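Local coordinates for hemerythrin HHE cation binding domain protein (Mycobacterium kansasii, PDB 6TYJ) that binds metal ions, zinc and iron among them, through histidine and carboxylate side chains inside a hemerythrin-like bundle of helices, at residues Asn11-Leu16 with Met122-Pro127; Leu43-Leu48 with Lys161-Leu166. All coordinates share one frame; numbering follows the deposited sequence.

Interaction 1: residues Asn11-Leu16 with Met122-Pro127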
# COMPACT_ATOMS: atom_id res chain seq x y z
N ASN A 11 -17.87 -0.56 3.16
CA ASN A 11 -17.55 0.84 3.43
C ASN A 11 -16.04 1.06 3.34
O ASN A 11 -15.25 0.12 3.19
CB ASN A 11 -18.12 1.33 4.78
CG ASN A 11 -17.43 0.75 5.99
OD1 ASN A 11 -16.22 0.55 6.02
ND2 ASN A 11 -18.21 0.53 7.04
N ALA A 12 -15.67 2.34 3.41
CA ALA A 12 -14.29 2.74 3.13
C ALA A 12 -13.32 2.11 4.11
O ALA A 12 -12.21 1.73 3.71
CB ALA A 12 -14.18 4.27 3.19
N TYR A 13 -13.71 1.99 5.39
CA TYR A 13 -12.82 1.40 6.39
C TYR A 13 -12.56 -0.06 6.07
O TYR A 13 -11.42 -0.53 6.15
CB TYR A 13 -13.43 1.50 7.79
CG TYR A 13 -13.85 2.91 8.18
CD1 TYR A 13 -13.15 4.02 7.75
CD2 TYR A 13 -14.93 3.11 9.02
CE1 TYR A 13 -13.54 5.31 8.13
CE2 TYR A 13 -15.33 4.36 9.41
CZ TYR A 13 -14.63 5.47 8.97
OH TYR A 13 -15.06 6.72 9.39
N GLU A 14 -13.61 -0.80 5.73
CA GLU A 14 -13.46 -2.21 5.43
C GLU A 14 -12.59 -2.42 4.20
O GLU A 14 -11.75 -3.33 4.18
CB GLU A 14 -14.84 -2.85 5.23
CG GLU A 14 -15.69 -2.84 6.49
CD GLU A 14 -17.14 -3.24 6.24
OE1 GLU A 14 -17.58 -3.19 5.07
OE2 GLU A 14 -17.83 -3.59 7.22
N VAL A 15 -12.78 -1.60 3.17
CA VAL A 15 -11.94 -1.72 1.98
C VAL A 15 -10.47 -1.61 2.35
O VAL A 15 -9.65 -2.42 1.92
CB VAL A 15 -12.32 -0.66 0.93
CG1 VAL A 15 -11.25 -0.60 -0.17
CG2 VAL A 15 -13.65 -0.98 0.33
N LEU A 16 -10.12 -0.60 3.16
CA LEU A 16 -8.72 -0.41 3.49
C LEU A 16 -8.23 -1.49 4.43
O LEU A 16 -7.11 -1.98 4.26
CB LEU A 16 -8.48 0.96 4.11
CG LEU A 16 -8.68 2.12 3.13
CD1 LEU A 16 -8.54 3.39 3.91
CD2 LEU A 16 -7.64 2.03 2.03
N MET A 122 -6.42 6.89 11.74
CA MET A 122 -7.15 7.36 10.56
C MET A 122 -8.27 6.44 10.10
O MET A 122 -9.02 6.83 9.20
CB MET A 122 -6.19 7.60 9.38
CG MET A 122 -5.25 8.80 9.57
SD MET A 122 -6.13 10.37 9.46
CE MET A 122 -6.08 10.58 7.69
N ILE A 123 -8.42 5.27 10.71
CA ILE A 123 -9.50 4.32 10.44
C ILE A 123 -10.09 3.87 11.78
O ILE A 123 -9.44 3.11 12.51
CB ILE A 123 -9.00 3.10 9.65
CG1 ILE A 123 -8.37 3.52 8.32
CG2 ILE A 123 -10.14 2.07 9.45
CD1 ILE A 123 -7.66 2.35 7.60
N PRO A 124 -11.32 4.29 12.15
CA PRO A 124 -12.22 5.20 11.42
C PRO A 124 -11.70 6.62 11.39
O PRO A 124 -10.69 6.92 12.00
CB PRO A 124 -13.53 5.14 12.20
CG PRO A 124 -13.39 4.01 13.14
CD PRO A 124 -11.93 3.82 13.40
N ALA A 125 -12.42 7.49 10.68
CA ALA A 125 -11.93 8.84 10.50
C ALA A 125 -11.76 9.55 11.84
O ALA A 125 -12.51 9.29 12.80
CB ALA A 125 -12.88 9.65 9.62
N PRO A 126 -10.80 10.46 11.93
CA PRO A 126 -10.59 11.22 13.16
C PRO A 126 -11.79 12.10 13.50
O PRO A 126 -12.65 12.39 12.65
CB PRO A 126 -9.35 12.08 12.85
CG PRO A 126 -8.69 11.42 11.72
CD PRO A 126 -9.76 10.74 10.92
N PRO A 127 -11.87 12.56 14.75
CA PRO A 127 -13.09 13.24 15.21
C PRO A 127 -13.45 14.50 14.43
O PRO A 127 -14.64 14.84 14.35
CB PRO A 127 -12.77 13.55 16.68
CG PRO A 127 -11.83 12.45 17.09
CD PRO A 127 -11.00 12.16 15.87
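Tyr13, in the first turn of helix 12-32, reaches across to Ile123, Pro124 and Ala125, which follow helix 100-121. With CG anti to its carbonyl carbon (chi1 -53°), the ring leaves the helix on the side of Ile123 and Pro124. Starting at the backbone, Tyr13 CB touches the branch methyl CG2 of Ile123 at 3.7 Å, the two side chains running alongside each other in opposite senses. The same methyl lies obliquely to the ring, still 4.0 Å from Tyr13 CD1. Further out, Pro124 takes over one ring face: its CA stands 3.6 Å from the Tyr13 ring centroid, a CH-pi contact only 20° off the normal. Pro124 CB rests above the far end of the ring, 3.4 Å from Tyr13 CE2. A cis peptide bond precedes this proline, whose CA and CB present C-H groups to the aromatic face. At the tip, Tyr13 OH accepts an almost straight bond (177°) from Ala125 N, with an N to OH distance of 3.0 Å. Tyrosine thus combines an apolar ring for packing with a hydroxyl for a loop amide, while the small Ala125 side chain fits next to that hydroxyl. Ile123 also serves the next turn of the helix, its CD1 meeting Leu16 CB at 3.8 Å. Behind Tyr13, Asn11 and Glu14 form a capping box: Asn11 OD1 accepts from Glu14 N at 3.0 Å, and Asn11 N gives a return bond to Glu14 OE1. This satisfies amides at the start of the helix that carries the tyrosine. Tyr62 of helix 38-65 touches Tyr13, Leu16 and Ile123 and hydrogen-bonds through its hydroxyl to Met122 O; Leu136 and Met143 of helix 133-161 pack against Tyr13 and Leu16 respectively.

Interaction 2: residues Leu43-Leu48 with Lys161-Leu166. With ZN (zinc ion), chain E.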
# COMPACT_ATOMS: atom_id res chain seq x y z
N LEU A 43 6.13 -13.09 -6.07
CA LEU A 43 5.37 -12.54 -4.97
C LEU A 43 5.73 -11.08 -4.72
O LEU A 43 4.85 -10.26 -4.40
CB LEU A 43 5.63 -13.39 -3.71
CG LEU A 43 4.90 -14.74 -3.64
CD1 LEU A 43 5.58 -15.50 -2.48
CD2 LEU A 43 3.39 -14.60 -3.40
N PHE A 44 7.00 -10.73 -4.88
CA PHE A 44 7.39 -9.34 -4.69
C PHE A 44 6.75 -8.44 -5.74
O PHE A 44 6.29 -7.35 -5.41
CB PHE A 44 8.91 -9.20 -4.71
CG PHE A 44 9.37 -7.81 -4.42
CD1 PHE A 44 9.14 -7.25 -3.18
CD2 PHE A 44 10.05 -7.07 -5.39
CE1 PHE A 44 9.56 -5.94 -2.90
CE2 PHE A 44 10.49 -5.77 -5.10
CZ PHE A 44 10.25 -5.22 -3.86
N ASP A 45 6.72 -8.87 -7.01
CA ASP A 45 5.99 -8.10 -8.02
C ASP A 45 4.53 -7.94 -7.63
O ASP A 45 3.92 -6.87 -7.87
CB ASP A 45 6.06 -8.79 -9.37
CG ASP A 45 7.39 -8.61 -10.07
OD1 ASP A 45 8.22 -7.77 -9.64
OD2 ASP A 45 7.59 -9.32 -11.07
N GLU A 46 3.91 -9.01 -7.11
CA GLU A 46 2.49 -8.91 -6.73
C GLU A 46 2.31 -7.88 -5.63
O GLU A 46 1.35 -7.09 -5.66
CB GLU A 46 1.99 -10.28 -6.25
CG GLU A 46 1.94 -11.32 -7.36
CD GLU A 46 1.58 -12.70 -6.85
OE1 GLU A 46 0.58 -12.84 -6.12
OE2 GLU A 46 2.31 -13.65 -7.20
N LEU A 47 3.26 -7.84 -4.68
CA LEU A 47 3.21 -6.83 -3.62
C LEU A 47 3.34 -5.43 -4.18
O LEU A 47 2.62 -4.51 -3.76
CB LEU A 47 4.32 -7.10 -2.59
CG LEU A 47 4.47 -6.03 -1.50
CD1 LEU A 47 3.17 -5.88 -0.69
CD2 LEU A 47 5.62 -6.42 -0.55
N LEU A 48 4.24 -5.23 -5.15
CA LEU A 48 4.41 -3.90 -5.73
C LEU A 48 3.11 -3.44 -6.38
O LEU A 48 2.76 -2.25 -6.30
CB LEU A 48 5.55 -3.89 -6.75
CG LEU A 48 6.99 -4.07 -6.24
CD1 LEU A 48 7.98 -4.14 -7.39
CD2 LEU A 48 7.36 -2.97 -5.22
N LYS A 161 6.00 -2.08 -19.55
CA LYS A 161 7.13 -1.20 -19.30
C LYS A 161 8.08 -1.69 -18.21
O LYS A 161 9.18 -1.12 -18.09
CB LYS A 161 6.63 0.20 -18.93
N GLY A 162 7.71 -2.68 -17.42
CA GLY A 162 8.63 -3.35 -16.52
C GLY A 162 8.50 -2.90 -15.07
O GLY A 162 7.78 -1.95 -14.73
N ARG A 163 9.24 -3.60 -14.21
CA ARG A 163 9.17 -3.35 -12.78
C ARG A 163 9.67 -1.96 -12.43
O ARG A 163 9.15 -1.32 -11.51
CB ARG A 163 9.98 -4.42 -12.04
CG ARG A 163 9.75 -4.44 -10.54
CD ARG A 163 10.74 -5.36 -9.84
NE ARG A 163 12.04 -4.71 -9.70
CZ ARG A 163 12.98 -5.12 -8.86
NH1 ARG A 163 12.76 -6.17 -8.08
NH2 ARG A 163 14.14 -4.48 -8.78
N ALA A 164 10.71 -1.49 -13.12
CA ALA A 164 11.24 -0.15 -12.86
C ALA A 164 10.16 0.90 -13.07
O ALA A 164 10.02 1.82 -12.27
CB ALA A 164 12.44 0.13 -13.76
N ALA A 165 9.39 0.75 -14.15
CA ALA A 165 8.34 1.72 -14.47
C ALA A 165 7.24 1.69 -13.43
O ALA A 165 6.64 2.73 -13.11
CB ALA A 165 7.78 1.44 -15.86
N LEU A 166 6.94 0.51 -12.90
CA LEU A 166 5.94 0.39 -11.84
C LEU A 166 6.42 1.04 -10.55
O LEU A 166 5.63 1.61 -9.80
CB LEU A 166 5.60 -1.08 -11.63
CG LEU A 166 4.59 -1.44 -10.54
CD1 LEU A 166 3.20 -1.02 -11.00
CD2 LEU A 166 4.64 -2.91 -10.22
ZN ZN E . 1.40 -15.73 -6.06
O HOH W 1 11.06 -8.91 -8.72
O HOH W 2 0.74 -17.42 -4.37
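Asp45 and Arg163 bring opposite charges together, yet the link between them is a water. It donates to Asp45 OD1 at 3.2 Å and accepts from Arg163 NH1 at 3.3 Å, lying also in the plane of the Phe44 ring, at its edge. The carboxylate and guanidinium planes are 81° apart, and Asp45 OD1 comes nearest to the aliphatic Arg163 CD, at 3.5 Å. Arginine suits the place because its methylenes can pack while its end stays polar: CG rests 3.6 Å from Leu48 CD1, and a bend at chi3 (78°) precedes the guanidinium, whose NH1 approaches the edge of Phe44. Deeper in, Leu48 CB meets Leu166 CD2 at 3.7 Å, a purely apolar contact. Gly162, the N-cap residue just before helix 163-168, has a positive phi, where a side chain would collide with the carbonyl O of Lys161. Glu46 points away from this helix and holds a zinc ion through OE2 at 2.5 Å, with a water as a further ligand. Leu87 of helix 70-91 touches both Phe44 and Leu48. After the chain turns at Gly162, the C-terminal helix 163-168 thus packs on helix 38-65 of a hemerythrin-like helical bundle.

Helices 12-32 and 38-65, which follow each other in the chain, each carry one half of a contact, and the two contacts lie on opposite sides of the chain's centre, 27 Å apart between centres and about 12 Å between nearest atoms. Interaction 1 is the one beside the internal metal site: the side chain of Leu16 comes within about 4 Å of those of Glu58 and Glu118 and about 5 Å of a bound zinc ion. Interaction 2 is more remote, with the side chain of Leu48 about 11 Å from that of the metal ligand His54. The zinc ion on Glu46 is distinct from those inside the bundle.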